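Local coordinates for Alpha/beta hydrolase fold-3 domain-containing protein (Enterococcus faecalis, PDB 2QRU), which belongs to the alpha/beta hydrolase superfamily and is probably a hydrolase, although its substrate and biological role remain unknown, at residues L78-L81 with T82-F85; E49-E52 with L53-N57; E137-K140 with E141-L145. All coordinates share one frame; numbering follows the deposited sequence. Where two conformers were deposited one is given.

Contact 1: L78-L81 with T82-F85; sequences LRTL and TETF
The flat carbonyl group of Thr80 is met from two directions by Thr84: the hydroxyl OG1 sits above the carbonyl plane, 42° out of it and 2.7 Å from Thr80 O, whereas Thr84 N stays closer to that plane and reaches Thr80 O at 2.8 Å. The pattern is that of an alpha helix, here helix 74-93 of the alpha/beta hydrolase fold, with a threonine hydroxyl doubling the usual backbone bond to the residue one turn earlier. With chi1 at -56°, OG1 lies beside its own backbone N and therefore faces that earlier turn. Threonine suits this buried place because the helix itself takes up its polar arm; OG1 also bonds Asn13 ND2.

The carboxylate of Glu83 is linked to the earlier turn by a water 2.7 Å from Glu83 OE1 and 2.6 Å from Thr80 OG1, a hydroxyl that also bonds His76 O. The ring of Phe85 turns away from 78-81, toward Phe98 and Val31, while Leu81 packs on Leu33 and Leu64; these apolar residues fix the helix on strands 28-33 and 59-64. On another side, where Thr82 is partly exposed, a second water lies 2.7 Å from Thr82 OG1 and donates a hydrogen bond of 2.9 Å to Leu78 O.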
ATOM      1  N   LEU A  78      10.230   4.118  -4.883  1.00 25.74           N
ATOM      2  CA  LEU A  78      10.415   4.389  -3.446  1.00 25.21           C
ATOM      3  C   LEU A  78      10.990   5.793  -3.217  1.00 24.82           C
ATOM      4  O   LEU A  78      10.467   6.528  -2.390  1.00 24.89           O
ATOM      5  CB  LEU A  78      11.338   3.318  -2.818  1.00 24.92           C
ATOM      6  CG  LEU A  78      10.664   1.953  -2.671  1.00 26.04           C
ATOM      7  CD1 LEU A  78      11.649   0.856  -2.228  1.00 27.92           C
ATOM      8  CD2 LEU A  78       9.420   2.052  -1.754  1.00 27.61           C
ATOM      9  N   ARG A  79      12.014   6.191  -3.981  1.00 25.07           N
ATOM     10  CA  ARG A  79      12.595   7.525  -3.856  1.00 24.73           C
ATOM     11  C   ARG A  79      11.525   8.608  -4.119  1.00 24.67           C
ATOM     12  O   ARG A  79      11.398   9.583  -3.369  1.00 24.15           O
ATOM     13  CB  ARG A  79      13.735   7.683  -4.883  1.00 25.12           C
ATOM     14  CG  ARG A  79      14.526   8.957  -4.821  1.00 30.02           C
ATOM     15  CD  ARG A  79      15.824   8.770  -5.653  1.00 32.39           C
ATOM     16  NE  ARG A  79      16.378   7.434  -5.405  1.00 36.44           N
ATOM     17  CZ  ARG A  79      16.617   6.485  -6.321  1.00 38.91           C
ATOM     18  NH1 ARG A  79      16.411   6.702  -7.621  1.00 38.02           N
ATOM     19  NH2 ARG A  79      17.104   5.305  -5.922  1.00 39.23           N
ATOM     20  N   THR A  80      10.782   8.423  -5.207  1.00 24.24           N
ATOM     21  CA  THR A  80       9.707   9.360  -5.591  1.00 24.01           C
ATOM     22  C   THR A  80       8.599   9.417  -4.526  1.00 23.47           C
ATOM     23  O   THR A  80       8.039  10.473  -4.267  1.00 24.21           O
ATOM     24  CB  THR A  80       9.169   9.029  -6.982  1.00 24.66           C
ATOM     25  OG1 THR A  80      10.236   9.188  -7.934  1.00 24.36           O
ATOM     26  CG2 THR A  80       8.030   9.985  -7.368  1.00 24.27           C
ATOM     27  N   LEU A  81       8.320   8.281  -3.878  1.00 23.21           N
ATOM     28  CA  LEU A  81       7.289   8.252  -2.835  1.00 23.68           C
ATOM     29  C   LEU A  81       7.724   9.143  -1.652  1.00 22.77           C
ATOM     30  O   LEU A  81       6.926   9.917  -1.119  1.00 22.64           O
ATOM     31  CB  LEU A  81       6.998   6.811  -2.412  1.00 22.75           C
ATOM     32  CG  LEU A  81       5.965   6.643  -1.293  1.00 23.25           C
ATOM     33  CD1 LEU A  81       4.635   7.325  -1.612  1.00 23.55           C
ATOM     34  CD2 LEU A  81       5.784   5.137  -0.945  1.00 22.94           C
ATOM     35  N   THR A  82       9.011   9.080  -1.293  1.00 23.31           N
ATOM     36  CA  THR A  82       9.533   9.929  -0.222  1.00 23.85           C
ATOM     37  C   THR A  82       9.395  11.398  -0.631  1.00 23.13           C
ATOM     38  O   THR A  82       8.826  12.199   0.116  1.00 23.26           O
ATOM     39  CB  THR A  82      10.992   9.612   0.072  1.00 24.52           C
ATOM     40  OG1 THR A  82      11.119   8.226   0.424  1.00 23.92           O
ATOM     41  CG2 THR A  82      11.493  10.461   1.230  1.00 25.19           C
ATOM     42  N   GLU A  83       9.825  11.712  -1.848  1.00 23.06           N
ATOM     43  CA  GLU A  83       9.664  13.070  -2.400  1.00 23.84           C
ATOM     44  C   GLU A  83       8.212  13.530  -2.295  1.00 23.34           C
ATOM     45  O   GLU A  83       7.923  14.675  -1.865  1.00 24.41           O
ATOM     46  CB  GLU A  83      10.090  13.134  -3.873  1.00 23.83           C
ATOM     47  CG  GLU A  83       9.920  14.560  -4.448  1.00 24.35           C
ATOM     48  CD  GLU A  83      10.151  14.684  -5.962  1.00 26.72           C
ATOM     49  OE1 GLU A  83       9.881  13.697  -6.696  1.00 26.46           O
ATOM     50  OE2 GLU A  83      10.572  15.797  -6.403  1.00 26.30           O
ATOM     51  N   THR A  84       7.312  12.661  -2.747  1.00 23.19           N
ATOM     52  CA  THR A  84       5.880  12.958  -2.796  1.00 24.00           C
ATOM     53  C   THR A  84       5.337  13.211  -1.396  1.00 23.47           C
ATOM     54  O   THR A  84       4.563  14.171  -1.175  1.00 23.79           O
ATOM     55  CB  THR A  84       5.097  11.820  -3.479  1.00 24.08           C
ATOM     56  OG1 THR A  84       5.646  11.600  -4.793  1.00 24.22           O
ATOM     57  CG2 THR A  84       3.626  12.203  -3.617  1.00 24.69           C
ATOM     58  N   PHE A  85       5.763  12.379  -0.445  1.00 23.15           N
ATOM     59  CA  PHE A  85       5.307  12.590   0.925  1.00 23.06           C
ATOM     60  C   PHE A  85       5.774  13.935   1.457  1.00 23.26           C
ATOM     61  O   PHE A  85       5.007  14.658   2.098  1.00 22.63           O
ATOM     62  CB  PHE A  85       5.747  11.486   1.891  1.00 23.45           C
ATOM     63  CG  PHE A  85       5.157  11.672   3.250  1.00 24.08           C
ATOM     64  CD1 PHE A  85       3.910  11.113   3.554  1.00 23.15           C
ATOM     65  CD2 PHE A  85       5.782  12.500   4.193  1.00 24.28           C
ATOM     66  CE1 PHE A  85       3.317  11.339   4.810  1.00 24.84           C
ATOM     67  CE2 PHE A  85       5.174  12.723   5.460  1.00 24.94           C
ATOM     68  CZ  PHE A  85       3.970  12.150   5.750  1.00 23.89           C
TER
HETATM   69  O   HOH W   1      10.080   5.713   0.415  1.00 28.13           O
HETATM   70  O   HOH W   2      10.971  11.690  -8.214  1.00 45.27           O

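Contact 2: E49-E52 with L53-N57; sequences ELKE and LFTSN
A chi1 of 71° swings Ser56 OG between its own backbone N and carbonyl carbon, from where it reaches back 2.8 Å to Glu52 O. Leu50 and Phe54 are brought together differently: CG of Leu50 is anti to the backbone N, that of Phe54 anti to the carbonyl carbon (chi1 -70°), and the two side chains run alongside each other, pointing the same way. Leu50 CD1 meets Phe54 CE2 at 3.6 Å, an apolar contact between residues one helical turn apart.

The setting is the short helix 48-55, which crosses over between strands 28-33 and 59-64 in a beta-alpha-beta unit. Its inner residues suit that place: Phe54 lies on Tyr59 and Val61 of the next strand, and Leu50 and Leu53 on Leu267 of helix 258-272. Backbone bonds of helical spacing run through it, among them Thr55 N to Lys51 O at 2.9 Å in a nearly straight line (170°). Toward the last turn polar side chains join in. Glu52 O takes Ser56 N, also at 2.8 Å, besides the hydroxyl, and Asn57 ND2 bonds Leu53 O at 2.8 Å, lying in the plane of that carbonyl; the same amide is held by Asp268 and Lys272 of helix 258-272.

On the outer side, Lys51 bends its chain so that NZ forms a salt bridge of 2.6 Å with Glu52 OE2, in the conformer modelled here, and another with Glu48. A water bridges Glu52 OE2 and Thr55 OG1, 2.7 Å from the latter. With an ammonium group and a donating water at OE2 in this conformer, the Glu52 carboxylate is probably ionised, while serine and asparagine supply extra donors to carbonyls of the helix's last turn.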
ATOM      1  N   GLU A  49     -15.994   2.101   2.799  1.00 25.10           N
ATOM      2  CA  GLU A  49     -16.099   1.712   4.207  1.00 25.54           C
ATOM      3  C   GLU A  49     -14.803   1.991   4.957  1.00 25.00           C
ATOM      4  O   GLU A  49     -14.831   2.366   6.159  1.00 26.14           O
ATOM      5  CB  GLU A  49     -16.466   0.239   4.364  1.00 26.02           C
ATOM      6  CG  GLU A  49     -17.845  -0.132   3.900  1.00 28.47           C
ATOM      7  CD  GLU A  49     -17.946  -0.332   2.397  1.00 31.72           C
ATOM      8  OE1 GLU A  49     -16.949  -0.146   1.663  1.00 31.23           O
ATOM      9  OE2 GLU A  49     -19.060  -0.646   1.948  1.00 34.58           O
ATOM     10  N   LEU A  50     -13.672   1.792   4.269  1.00 24.77           N
ATOM     11  CA  LEU A  50     -12.380   2.046   4.902  1.00 25.11           C
ATOM     12  C   LEU A  50     -12.153   3.551   5.018  1.00 26.47           C
ATOM     13  O   LEU A  50     -11.701   4.059   6.060  1.00 25.56           O
ATOM     14  CB  LEU A  50     -11.248   1.361   4.128  1.00 24.42           C
ATOM     15  CG  LEU A  50      -9.832   1.535   4.684  1.00 24.75           C
ATOM     16  CD1 LEU A  50      -9.733   1.085   6.174  1.00 25.56           C
ATOM     17  CD2 LEU A  50      -8.881   0.749   3.780  1.00 25.25           C
ATOM     18  N   LYS A  51     -12.490   4.280   3.952  1.00 25.97           N
ATOM     19  CA  LYS A  51     -12.426   5.742   4.000  1.00 26.14           C
ATOM     20  C   LYS A  51     -13.244   6.266   5.209  1.00 26.09           C
ATOM     21  O   LYS A  51     -12.768   7.100   5.990  1.00 26.49           O
ATOM     22  CB  LYS A  51     -12.936   6.342   2.669  1.00 27.61           C
ATOM     23  CG  LYS A  51     -12.877   7.866   2.584  1.00 28.01           C
ATOM     24  CD  LYS A  51     -14.160   8.508   3.074  1.00 30.42           C
ATOM     25  CE  LYS A  51     -15.296   8.186   2.114  1.00 33.95           C
ATOM     26  NZ  LYS A  51     -16.540   8.918   2.436  1.00 36.92           N
ATOM     27  N   GLU A  52     -14.436   5.719   5.406  0.50 25.69           N
ATOM     28  CA  GLU A  52     -15.283   6.164   6.517  0.50 25.98           C
ATOM     29  C   GLU A  52     -14.708   5.804   7.888  0.50 25.92           C
ATOM     30  O   GLU A  52     -14.795   6.601   8.839  0.50 25.70           O
ATOM     31  CB  GLU A  52     -16.692   5.636   6.339  0.50 25.97           C
ATOM     32  CG  GLU A  52     -17.416   6.313   5.174  0.50 28.28           C
ATOM     33  CD  GLU A  52     -17.876   7.719   5.501  0.50 30.53           C
ATOM     34  OE1 GLU A  52     -18.834   7.857   6.286  0.50 32.63           O
ATOM     35  OE2 GLU A  52     -17.292   8.680   4.962  0.50 32.35           O
ATOM     36  N   LEU A  53     -14.079   4.634   7.997  0.60 25.70           N
ATOM     37  CA  LEU A  53     -13.462   4.270   9.260  0.60 25.91           C
ATOM     38  C   LEU A  53     -12.441   5.349   9.664  0.60 25.48           C
ATOM     39  O   LEU A  53     -12.300   5.695  10.843  0.60 26.26           O
ATOM     40  CB  LEU A  53     -12.835   2.886   9.111  0.60 26.94           C
ATOM     41  CG  LEU A  53     -12.168   2.259  10.299  0.60 27.75           C
ATOM     42  CD1 LEU A  53     -12.244   0.741  10.176  0.60 29.60           C
ATOM     43  CD2 LEU A  53     -10.751   2.698  10.312  0.60 29.00           C
ATOM     44  N   PHE A  54     -11.748   5.915   8.684  1.00 24.00           N
ATOM     45  CA  PHE A  54     -10.782   6.961   9.016  1.00 23.64           C
ATOM     46  C   PHE A  54     -11.448   8.317   9.275  1.00 23.38           C
ATOM     47  O   PHE A  54     -11.192   8.937  10.307  1.00 23.41           O
ATOM     48  CB  PHE A  54      -9.724   7.071   7.953  1.00 23.44           C
ATOM     49  CG  PHE A  54      -8.805   5.894   7.935  1.00 22.80           C
ATOM     50  CD1 PHE A  54      -8.044   5.563   9.074  1.00 22.37           C
ATOM     51  CD2 PHE A  54      -8.630   5.143   6.766  1.00 24.61           C
ATOM     52  CE1 PHE A  54      -7.183   4.451   9.030  1.00 24.05           C
ATOM     53  CE2 PHE A  54      -7.748   4.048   6.718  1.00 26.18           C
ATOM     54  CZ  PHE A  54      -7.019   3.713   7.848  1.00 23.70           C
ATOM     55  N   THR A  55     -12.312   8.771   8.361  1.00 23.72           N
ATOM     56  CA  THR A  55     -12.857  10.116   8.526  1.00 23.74           C
ATOM     57  C   THR A  55     -13.768  10.211   9.752  1.00 24.49           C
ATOM     58  O   THR A  55     -13.777  11.244  10.435  1.00 24.65           O
ATOM     59  CB  THR A  55     -13.586  10.615   7.263  1.00 25.19           C
ATOM     60  OG1 THR A  55     -14.712   9.777   6.991  1.00 24.22           O
ATOM     61  CG2 THR A  55     -12.634  10.686   6.059  1.00 24.90           C
ATOM     62  N   SER A  56     -14.549   9.157  10.029  1.00 24.15           N
ATOM     63  CA  SER A  56     -15.433   9.157  11.206  1.00 25.25           C
ATOM     64  C   SER A  56     -14.655   9.203  12.533  1.00 25.30           C
ATOM     65  O   SER A  56     -15.226   9.549  13.584  1.00 25.69           O
ATOM     66  CB  SER A  56     -16.355   7.951  11.206  1.00 24.89           C
ATOM     67  OG  SER A  56     -15.603   6.784  11.475  1.00 28.24           O
ATOM     68  N   ASN A  57     -13.376   8.823  12.473  1.00 25.00           N
ATOM     69  CA  ASN A  57     -12.469   8.843  13.619  1.00 24.87           C
ATOM     70  C   ASN A  57     -11.543  10.057  13.632  1.00 25.87           C
ATOM     71  O   ASN A  57     -10.590  10.133  14.415  1.00 25.30           O
ATOM     72  CB  ASN A  57     -11.699   7.530  13.688  1.00 25.70           C
ATOM     73  CG  ASN A  57     -12.525   6.426  14.308  1.00 23.77           C
ATOM     74  OD1 ASN A  57     -12.955   6.537  15.470  1.00 24.74           O
ATOM     75  ND2 ASN A  57     -12.810   5.391  13.532  1.00 26.40           N
TER
HETATM   76  O   HOH W   3     -15.970  10.793   4.791  1.00 38.69           O

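Contact 3: E137-K140 with E141-L145; sequences EFIK and EPRKL
Phe138 and Glu141 are joined by the backbone bond across this turn, Glu141 N to Phe138 O at 3.2 Å. The N-H comes from well above the carbonyl plane, 62° out of it, a steep approach in keeping with the tight i to i+3 spacing of a 3-10 turn. Lys140 N bonds Glu137 O at 3.0 Å with the same three-residue spacing, so residues 137-140 coil tightly before the chain extends from Glu141 onward. A water in the guanidinium plane of Arg143 accepts from Arg143 NH2 at 3.0 Å and donates to Ile139 O at 2.7 Å, tying the two segments together; Arg143 NH1 is held further by Glu223 O.

Among charged groups, Lys140 NZ forms a salt bridge with Glu137 OE1 at 2.8 Å, on the syn lone pair; NZ also bonds Gly195 O. The long, extended lysine suits this exposed flank, spanning back along the turn to the acid and also meeting Trp197 through a cation-pi contact.

Packing centres on Arg143, which folds back over the turn. Its NH1 stands at the edge of the Phe138 ring, 3.6 Å from CE2, with the guanidinium plane almost perpendicular to the ring (89°). Ile139 CA lies over one face of the guanidinium, and Ile139 CG2 covers a face of the Phe138 ring near its rim. The flat faces of the guanidinium can pack on carbon while its N-H groups, directed in the plane, still bond.

The turn lies in the long connection between strand 127-130 and helix 173-181. Ile139 packs on Pro186 and Tyr189 of helix 185-189, Arg143 on Leu185 and on Ile180 of helix 173-181, and Phe138 on Tyr228 of helix 227-235.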
ATOM      1  N   GLU A 137      11.069 -11.323  -1.227  1.00 24.78           N
ATOM      2  CA  GLU A 137      11.585 -12.693  -1.445  1.00 24.71           C
ATOM      3  C   GLU A 137      10.494 -13.620  -1.967  1.00 24.90           C
ATOM      4  O   GLU A 137      10.752 -14.516  -2.763  1.00 25.24           O
ATOM      5  CB  GLU A 137      12.171 -13.285  -0.164  1.00 25.13           C
ATOM      6  CG  GLU A 137      13.306 -12.473   0.384  1.00 26.18           C
ATOM      7  CD  GLU A 137      14.437 -12.347  -0.619  1.00 29.76           C
ATOM      8  OE1 GLU A 137      14.848 -13.383  -1.193  1.00 28.08           O
ATOM      9  OE2 GLU A 137      14.873 -11.208  -0.842  1.00 30.70           O
ATOM     10  N   PHE A 138       9.260 -13.393  -1.515  1.00 24.49           N
ATOM     11  CA  PHE A 138       8.169 -14.308  -1.837  1.00 24.68           C
ATOM     12  C   PHE A 138       7.867 -14.365  -3.355  1.00 25.07           C
ATOM     13  O   PHE A 138       7.273 -15.333  -3.838  1.00 25.97           O
ATOM     14  CB  PHE A 138       6.916 -13.963  -1.010  1.00 24.31           C
ATOM     15  CG  PHE A 138       6.275 -12.669  -1.420  1.00 25.13           C
ATOM     16  CD1 PHE A 138       6.761 -11.469  -0.923  1.00 22.75           C
ATOM     17  CD2 PHE A 138       5.197 -12.646  -2.290  1.00 24.71           C
ATOM     18  CE1 PHE A 138       6.220 -10.277  -1.315  1.00 24.96           C
ATOM     19  CE2 PHE A 138       4.619 -11.446  -2.679  1.00 26.30           C
ATOM     20  CZ  PHE A 138       5.138 -10.252  -2.194  1.00 24.88           C
ATOM     21  N   ILE A 139       8.275 -13.346  -4.111  1.00 25.98           N
ATOM     22  CA  ILE A 139       7.984 -13.350  -5.557  1.00 26.34           C
ATOM     23  C   ILE A 139       8.906 -14.309  -6.333  1.00 27.09           C
ATOM     24  O   ILE A 139       8.706 -14.538  -7.531  1.00 25.98           O
ATOM     25  CB  ILE A 139       7.967 -11.924  -6.212  1.00 26.84           C
ATOM     26  CG1 ILE A 139       9.373 -11.394  -6.494  1.00 26.19           C
ATOM     27  CG2 ILE A 139       7.137 -10.953  -5.364  1.00 27.06           C
ATOM     28  CD1 ILE A 139       9.392 -10.008  -7.158  1.00 26.12           C
ATOM     29  N   LYS A 140       9.893 -14.868  -5.629  1.00 26.96           N
ATOM     30  CA  LYS A 140      10.790 -15.875  -6.213  1.00 28.72           C
ATOM     31  C   LYS A 140      10.093 -17.229  -6.275  1.00 30.02           C
ATOM     32  O   LYS A 140      10.473 -18.104  -7.073  1.00 29.88           O
ATOM     33  CB  LYS A 140      12.057 -15.992  -5.381  1.00 28.48           C
ATOM     34  CG  LYS A 140      13.012 -14.814  -5.474  1.00 28.26           C
ATOM     35  CD  LYS A 140      14.175 -14.983  -4.479  1.00 28.70           C
ATOM     36  CE  LYS A 140      15.242 -13.892  -4.638  1.00 26.71           C
ATOM     37  NZ  LYS A 140      16.264 -13.956  -3.556  1.00 25.87           N
ATOM     38  N   GLU A 141       9.097 -17.408  -5.395  0.50 31.21           N
ATOM     39  CA  GLU A 141       8.269 -18.625  -5.296  0.50 32.92           C
ATOM     40  C   GLU A 141       7.222 -18.639  -6.432  0.50 33.75           C
ATOM     41  O   GLU A 141       6.624 -17.597  -6.732  0.50 33.76           O
ATOM     42  CB  GLU A 141       7.537 -18.688  -3.920  0.50 32.73           C
ATOM     43  CG  GLU A 141       8.424 -18.682  -2.623  0.50 33.16           C
ATOM     44  CD  GLU A 141       7.692 -18.234  -1.300  0.50 34.28           C
ATOM     45  OE1 GLU A 141       6.466 -18.449  -1.109  0.50 34.21           O
ATOM     46  OE2 GLU A 141       8.367 -17.659  -0.418  0.50 35.75           O
ATOM     47  N   PRO A 142       6.994 -19.811  -7.072  1.00 34.53           N
ATOM     48  CA  PRO A 142       5.891 -19.944  -8.038  1.00 35.91           C
ATOM     49  C   PRO A 142       4.515 -19.698  -7.394  1.00 37.14           C
ATOM     50  O   PRO A 142       4.241 -20.172  -6.285  1.00 36.90           O
ATOM     51  CB  PRO A 142       6.024 -21.390  -8.543  1.00 36.43           C
ATOM     52  CG  PRO A 142       6.863 -22.103  -7.507  1.00 36.07           C
ATOM     53  CD  PRO A 142       7.772 -21.065  -6.943  1.00 35.02           C
ATOM     54  N   ARG A 143       3.691 -18.909  -8.076  1.00 38.81           N
ATOM     55  CA  ARG A 143       2.316 -18.648  -7.657  1.00 40.50           C
ATOM     56  C   ARG A 143       1.397 -18.823  -8.865  1.00 42.30           C
ATOM     57  O   ARG A 143       1.723 -18.392  -9.984  1.00 43.16           O
ATOM     58  CB  ARG A 143       2.171 -17.231  -7.103  1.00 40.38           C
ATOM     59  CG  ARG A 143       2.897 -16.995  -5.774  1.00 40.04           C
ATOM     60  CD  ARG A 143       2.952 -15.515  -5.423  1.00 39.39           C
ATOM     61  NE  ARG A 143       3.695 -14.722  -6.413  1.00 35.12           N
ATOM     62  CZ  ARG A 143       3.682 -13.394  -6.458  1.00 35.66           C
ATOM     63  NH1 ARG A 143       2.954 -12.705  -5.577  1.00 32.17           N
ATOM     64  NH2 ARG A 143       4.393 -12.748  -7.379  1.00 33.44           N
ATOM     65  N   LYS A 144       0.273 -19.496  -8.657  1.00 43.84           N
ATOM     66  CA  LYS A 144      -0.754 -19.562  -9.686  1.00 45.19           C
ATOM     67  C   LYS A 144      -1.926 -18.772  -9.127  1.00 45.78           C
ATOM     68  O   LYS A 144      -2.539 -19.158  -8.122  1.00 46.01           O
ATOM     69  CB  LYS A 144      -1.114 -21.017 -10.052  1.00 45.46           C
ATOM     70  CG  LYS A 144      -1.980 -21.200 -11.324  1.00 47.40           C
ATOM     71  CD  LYS A 144      -1.493 -20.367 -12.523  1.00 50.16           C
ATOM     72  CE  LYS A 144      -0.214 -20.915 -13.148  1.00 52.02           C
ATOM     73  NZ  LYS A 144       0.421 -19.938 -14.091  1.00 53.39           N
ATOM     74  N   LEU A 145      -2.174 -17.624  -9.755  1.00 46.34           N
ATOM     75  CA  LEU A 145      -3.186 -16.675  -9.307  1.00 46.54           C
ATOM     76  C   LEU A 145      -4.300 -16.573 -10.358  1.00 47.13           C
ATOM     77  O   LEU A 145      -5.490 -16.501 -10.009  1.00 47.79           O
ATOM     78  CB  LEU A 145      -2.545 -15.308  -9.018  1.00 46.45           C
ATOM     79  CG  LEU A 145      -1.273 -15.334  -8.151  1.00 46.08           C
ATOM     80  CD1 LEU A 145      -0.545 -13.981  -8.100  1.00 44.88           C
ATOM     81  CD2 LEU A 145      -1.564 -15.865  -6.749  1.00 45.47           C
TER
HETATM   82  O   HOH W   4       5.069 -16.758  -2.650  1.00 32.92           O
HETATM   83  O   HOH W   5       6.678 -13.653  -9.107  1.00 32.42           O

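How the contacts relate
All three contacts are local and follow one another along the chain as contact 2, contact 1 and contact 3. Contacts 1 and 2, with centres about 25 Å apart, belong to helices that pack against the central sheet, apparently on its two faces as in the family fold; contact 3 lies in the loops beyond the strands, its centre about 27 Å from that of contact 1 and 33 Å from that of contact 2. None touches another. Leu81, Leu50 and Phe138 each approach, without touching, the probable nucleophile elbow around Ser104, and Phe138 also nears the likely Ser104-His249-Asp221 triad, so each contact has one side chain near the presumed active site, but none forms part of it.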